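Local coordinates for Slr0280 protein (PDB 5H3K) that is of unknown function but carries a phosphodiester glycosidase (NAGPA-like) domain and so may cleave a sugar-phosphodiester linkage, at residues Met499-Met511 with Ala562-Leu576. Numbering follows the deposited sequence.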
loop_
_atom_site.group_PDB
_atom_site.type_symbol
_atom_site.label_atom_id
_atom_site.label_comp_id
_atom_site.label_asym_id
_atom_site.label_seq_id
_atom_site.Cartn_x
_atom_site.Cartn_y
_atom_site.Cartn_z
ATOM N N MET A 499 -2.865 -3.964 13.657
ATOM C CA MET A 499 -3.514 -2.971 12.825
ATOM C C MET A 499 -5.023 -3.131 12.925
ATOM O O MET A 499 -5.565 -4.220 12.659
ATOM C CB MET A 499 -3.071 -3.146 11.365
ATOM C CG MET A 499 -3.826 -2.277 10.352
ATOM S SD MET A 499 -3.568 -0.517 10.588
ATOM C CE MET A 499 -1.799 -0.363 10.367
ATOM N N GLY A 500 -5.711 -2.047 13.276
ATOM C CA GLY A 500 -7.161 -2.019 13.228
ATOM C C GLY A 500 -7.681 -1.405 11.928
ATOM O O GLY A 500 -7.030 -0.557 11.295
ATOM N N ALA A 501 -8.854 -1.858 11.505
ATOM C CA ALA A 501 -9.559 -1.236 10.396
ATOM C C ALA A 501 -11.004 -1.620 10.493
ATOM O O ALA A 501 -11.732 -1.112 11.355
ATOM C CB ALA A 501 -8.964 -1.618 9.029
ATOM N N GLY A 502 -11.423 -2.526 9.617
ATOM C CA GLY A 502 -12.758 -3.075 9.715
ATOM C C GLY A 502 -13.640 -2.804 8.509
ATOM O O GLY A 502 -13.333 -1.966 7.658
ATOM N N PRO A 503 -14.766 -3.523 8.422
ATOM C CA PRO A 503 -15.160 -4.521 9.428
ATOM C C PRO A 503 -14.432 -5.844 9.284
ATOM O O PRO A 503 -13.832 -6.135 8.239
ATOM C CB PRO A 503 -16.671 -4.692 9.207
ATOM C CG PRO A 503 -16.944 -4.131 7.835
ATOM C CD PRO A 503 -15.852 -3.170 7.489
ATOM N N LEU A 504 -14.462 -6.638 10.344
ATOM C CA LEU A 504 -14.005 -8.018 10.258
ATOM C C LEU A 504 -14.960 -8.749 9.308
ATOM O O LEU A 504 -16.179 -8.651 9.463
ATOM C CB LEU A 504 -14.028 -8.658 11.645
ATOM C CG LEU A 504 -13.416 -10.046 11.768
ATOM C CD1 LEU A 504 -11.924 -9.981 11.468
ATOM C CD2 LEU A 504 -13.662 -10.569 13.188
ATOM N N LEU A 505 -14.422 -9.462 8.323
ATOM C CA LEU A 505 -15.275 -10.062 7.284
ATOM C C LEU A 505 -15.413 -11.574 7.438
ATOM O O LEU A 505 -16.516 -12.119 7.323
ATOM C CB LEU A 505 -14.763 -9.725 5.881
ATOM C CG LEU A 505 -14.765 -8.243 5.508
ATOM C CD1 LEU A 505 -14.134 -8.046 4.134
ATOM C CD2 LEU A 505 -16.189 -7.686 5.530
ATOM N N ILE A 506 -14.295 -12.253 7.678
ATOM C CA ILE A 506 -14.305 -13.711 7.816
ATOM C C ILE A 506 -13.562 -14.127 9.084
ATOM O O ILE A 506 -12.486 -13.594 9.389
ATOM C CB ILE A 506 -13.667 -14.394 6.578
ATOM C CG1 ILE A 506 -14.361 -13.925 5.291
ATOM C CG2 ILE A 506 -13.722 -15.919 6.714
ATOM C CD1 ILE A 506 -13.760 -14.478 4.005
ATOM N N ASP A 507 -14.129 -15.073 9.828
ATOM C CA ASP A 507 -13.494 -15.547 11.056
ATOM C C ASP A 507 -13.663 -17.056 11.184
ATOM O O ASP A 507 -14.793 -17.555 11.218
ATOM C CB ASP A 507 -14.079 -14.842 12.281
ATOM C CG ASP A 507 -13.272 -15.105 13.544
ATOM O OD1 ASP A 507 -13.495 -16.146 14.192
ATOM O OD2 ASP A 507 -12.415 -14.266 13.890
ATOM N N GLN A 508 -12.536 -17.768 11.231
ATOM C CA GLN A 508 -12.508 -19.234 11.259
ATOM C C GLN A 508 -13.411 -19.821 10.189
ATOM O O GLN A 508 -14.235 -20.692 10.476
ATOM C CB GLN A 508 -12.909 -19.773 12.640
ATOM C CG GLN A 508 -12.299 -19.011 13.828
ATOM C CD GLN A 508 -10.791 -19.209 14.003
ATOM O OE1 GLN A 508 -10.021 -19.217 13.037
ATOM N NE2 GLN A 508 -10.366 -19.354 15.254
ATOM N N GLY A 509 -13.272 -19.310 8.965
ATOM C CA GLY A 509 -14.001 -19.818 7.820
ATOM C C GLY A 509 -15.418 -19.309 7.670
ATOM O O GLY A 509 -16.044 -19.541 6.636
ATOM N N ARG A 510 -15.946 -18.628 8.681
ATOM C CA ARG A 510 -17.325 -18.168 8.560
ATOM C C ARG A 510 -17.496 -16.668 8.303
ATOM O O ARG A 510 -16.664 -15.840 8.701
ATOM C CB ARG A 510 -18.219 -18.672 9.711
ATOM C CG ARG A 510 -17.907 -18.141 11.093
ATOM C CD ARG A 510 -19.053 -18.460 12.069
ATOM N NE ARG A 510 -20.258 -17.683 11.770
ATOM C CZ ARG A 510 -20.658 -16.614 12.455
ATOM N NH1 ARG A 510 -19.961 -16.194 13.507
ATOM N NH2 ARG A 510 -21.763 -15.965 12.094
ATOM N N MET A 511 -18.577 -16.338 7.603
ATOM C CA MET A 511 -18.873 -14.956 7.254
ATOM C C MET A 511 -19.403 -14.277 8.492
ATOM O O MET A 511 -20.400 -14.718 9.065
ATOM C CB MET A 511 -19.919 -14.909 6.146
ATOM C CG MET A 511 -19.501 -15.637 4.900
ATOM S SD MET A 511 -18.117 -14.812 4.080
ATOM C CE MET A 511 -18.676 -14.901 2.364
ATOM N N ALA A 562 -16.385 -9.834 0.915
ATOM C CA ALA A 562 -16.285 -11.028 1.763
ATOM C C ALA A 562 -16.357 -12.314 0.938
ATOM O O ALA A 562 -15.612 -13.266 1.183
ATOM C CB ALA A 562 -17.356 -11.015 2.831
ATOM N N GLN A 563 -17.245 -12.338 -0.048
ATOM C CA GLN A 563 -17.345 -13.490 -0.933
ATOM C C GLN A 563 -16.090 -13.647 -1.775
ATOM O O GLN A 563 -15.612 -14.765 -1.987
ATOM C CB GLN A 563 -18.598 -13.376 -1.809
ATOM C CG GLN A 563 -19.901 -13.399 -1.006
ATOM C CD GLN A 563 -21.143 -13.236 -1.869
ATOM O OE1 GLN A 563 -21.078 -12.731 -2.992
ATOM N NE2 GLN A 563 -22.286 -13.663 -1.343
ATOM N N ILE A 564 -15.549 -12.530 -2.256
ATOM C CA ILE A 564 -14.292 -12.568 -3.002
ATOM C C ILE A 564 -13.175 -13.202 -2.171
ATOM O O ILE A 564 -12.443 -14.070 -2.656
ATOM C CB ILE A 564 -13.873 -11.145 -3.485
ATOM C CG1 ILE A 564 -14.773 -10.699 -4.652
ATOM C CG2 ILE A 564 -12.404 -11.123 -3.899
ATOM C CD1 ILE A 564 -14.710 -9.201 -4.974
ATOM N N LEU A 565 -13.061 -12.783 -0.916
ATOM C CA LEU A 565 -12.003 -13.264 -0.027
ATOM C C LEU A 565 -12.196 -14.736 0.319
ATOM O O LEU A 565 -11.231 -15.487 0.407
ATOM C CB LEU A 565 -11.954 -12.420 1.258
ATOM C CG LEU A 565 -11.506 -10.966 1.024
ATOM C CD1 LEU A 565 -11.892 -10.094 2.202
ATOM C CD2 LEU A 565 -10.011 -10.875 0.737
ATOM N N GLN A 566 -13.446 -15.146 0.513
ATOM C CA GLN A 566 -13.743 -16.561 0.718
ATOM C C GLN A 566 -13.288 -17.384 -0.490
ATOM O O GLN A 566 -12.671 -18.437 -0.332
ATOM C CB GLN A 566 -15.239 -16.747 0.981
ATOM C CG GLN A 566 -15.651 -18.170 1.270
ATOM C CD GLN A 566 -17.126 -18.275 1.607
ATOM O OE1 GLN A 566 -17.979 -17.721 0.906
ATOM N NE2 GLN A 566 -17.434 -18.972 2.693
ATOM N N GLN A 567 -13.573 -16.891 -1.692
ATOM C CA GLN A 567 -13.099 -17.520 -2.933
ATOM C C GLN A 567 -11.569 -17.618 -3.027
ATOM O O GLN A 567 -11.026 -18.543 -3.638
ATOM C CB GLN A 567 -13.642 -16.756 -4.143
ATOM C CG GLN A 567 -15.027 -17.188 -4.567
ATOM C CD GLN A 567 -15.018 -18.603 -5.117
ATOM O OE1 GLN A 567 -14.434 -18.867 -6.171
ATOM N NE2 GLN A 567 -15.639 -19.523 -4.391
ATOM N N LEU A 568 -10.875 -16.657 -2.427
ATOM C CA LEU A 568 -9.419 -16.642 -2.435
ATOM C C LEU A 568 -8.816 -17.578 -1.400
ATOM O O LEU A 568 -7.599 -17.752 -1.350
ATOM C CB LEU A 568 -8.905 -15.226 -2.187
ATOM C CG LEU A 568 -9.164 -14.252 -3.324
ATOM C CD1 LEU A 568 -8.801 -12.828 -2.895
ATOM C CD2 LEU A 568 -8.359 -14.674 -4.535
ATOM N N GLY A 569 -9.667 -18.166 -0.568
ATOM C CA GLY A 569 -9.224 -19.142 0.414
ATOM C C GLY A 569 -8.988 -18.556 1.792
ATOM O O GLY A 569 -8.310 -19.160 2.631
ATOM N N ALA A 570 -9.547 -17.379 2.049
ATOM C CA ALA A 570 -9.344 -16.743 3.348
ATOM C C ALA A 570 -10.074 -17.500 4.456
ATOM O O ALA A 570 -11.263 -17.776 4.331
ATOM C CB ALA A 570 -9.807 -15.293 3.308
ATOM N N VAL A 571 -9.372 -17.832 5.538
ATOM C CA VAL A 571 -10.044 -18.368 6.729
ATOM C C VAL A 571 -10.328 -17.278 7.764
ATOM O O VAL A 571 -11.277 -17.383 8.530
ATOM C CB VAL A 571 -9.260 -19.530 7.374
ATOM C CG1 VAL A 571 -9.008 -20.613 6.349
ATOM C CG2 VAL A 571 -7.950 -19.053 7.940
ATOM N N ASN A 572 -9.488 -16.244 7.793
ATOM C CA ASN A 572 -9.760 -15.034 8.569
ATOM C C ASN A 572 -9.476 -13.875 7.621
ATOM O O ASN A 572 -8.529 -13.964 6.853
ATOM C CB ASN A 572 -8.812 -14.931 9.777
ATOM C CG ASN A 572 -9.029 -16.031 10.808
ATOM O OD1 ASN A 572 -10.153 -16.313 11.211
ATOM N ND2 ASN A 572 -7.940 -16.635 11.254
ATOM N N ALA A 573 -10.284 -12.812 7.651
ATOM C CA ALA A 573 -10.116 -11.689 6.739
ATOM C C ALA A 573 -10.595 -10.397 7.379
ATOM O O ALA A 573 -11.668 -10.360 7.984
ATOM C CB ALA A 573 -10.885 -11.943 5.420
ATOM N N LEU A 574 -9.788 -9.348 7.234
ATOM C CA LEU A 574 -10.085 -8.025 7.764
ATOM C C LEU A 574 -10.160 -7.045 6.611
ATOM O O LEU A 574 -9.215 -6.931 5.808
ATOM C CB LEU A 574 -8.976 -7.589 8.734
ATOM C CG LEU A 574 -9.011 -6.139 9.219
ATOM C CD1 LEU A 574 -10.223 -5.932 10.101
ATOM C CD2 LEU A 574 -7.711 -5.851 9.990
ATOM N N ASN A 575 -11.285 -6.341 6.516
ATOM C CA ASN A 575 -11.424 -5.248 5.567
ATOM C C ASN A 575 -10.527 -4.103 6.002
ATOM O O ASN A 575 -10.533 -3.722 7.175
ATOM C CB ASN A 575 -12.869 -4.766 5.481
ATOM C CG ASN A 575 -13.068 -3.746 4.372
ATOM O OD1 ASN A 575 -12.842 -4.045 3.185
ATOM N ND2 ASN A 575 -13.455 -2.523 4.747
ATOM N N LEU A 576 -9.720 -3.596 5.076
ATOM C CA LEU A 576 -8.878 -2.432 5.337
ATOM C C LEU A 576 -9.559 -1.247 4.664
ATOM O O LEU A 576 -10.608 -1.414 4.022
ATOM C CB LEU A 576 -7.464 -2.663 4.771
ATOM C CG LEU A 576 -6.668 -3.824 5.406
ATOM C CD1 LEU A 576 -5.328 -4.115 4.675
ATOM C CD2 LEU A 576 -6.417 -3.576 6.887
#
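Ile506 reaches from its strand across Ala573 to helix 558-567, and each side-chain carbon meets something across the contact. CB lies 3.9 Å from Ala573 CB, and CG1 passes over the same methyl, a place that suits a residue as small as alanine. With CG1 beside the backbone N (chi1 -55°), CG2 falls anti to N and meets the carbonyl of Val571, while the tip, CD1, rests on the helix, 3.6 Å from Gln566 N and near Leu565 CB, and touches Ala570 CB beyond Gly569. Leu505 CD1 meets Leu565 CD1 at 3.6 Å, the two side chains crossing at about a right angle. Both leucine and isoleucine can face Ala573 because the strand bulges here: Leu505 N and Ile506 N approach Ala573 O from the same face of its plane, the second bond being the longer at 3.3 Å. Toward the hairpin end, Asn572 OD1 receives the N-H of Gln508 at 2.8 Å in a nearly straight bond (176°), and Gly509 N binds Val571 O on a lone pair; glycine suits the positive phi of this type I' turn. A leucine in place of Asn572 would probably leave the Gln508 N-H without this acceptor and the turn less firmly held. At the other end Asn575 ND2 donates to Gly502 O at 3.0 Å from above the carbonyl plane, beside the cis-peptide Pro503. Backbone hydrogen bonds thus pair strands 504-507 and 572-576, with a classic beta bulge at Leu505 and Ile506, while helix 558-567 covers the face carrying Ile506 and Ala573 in this antiparallel sheet of the phosphodiester glycosidase domain.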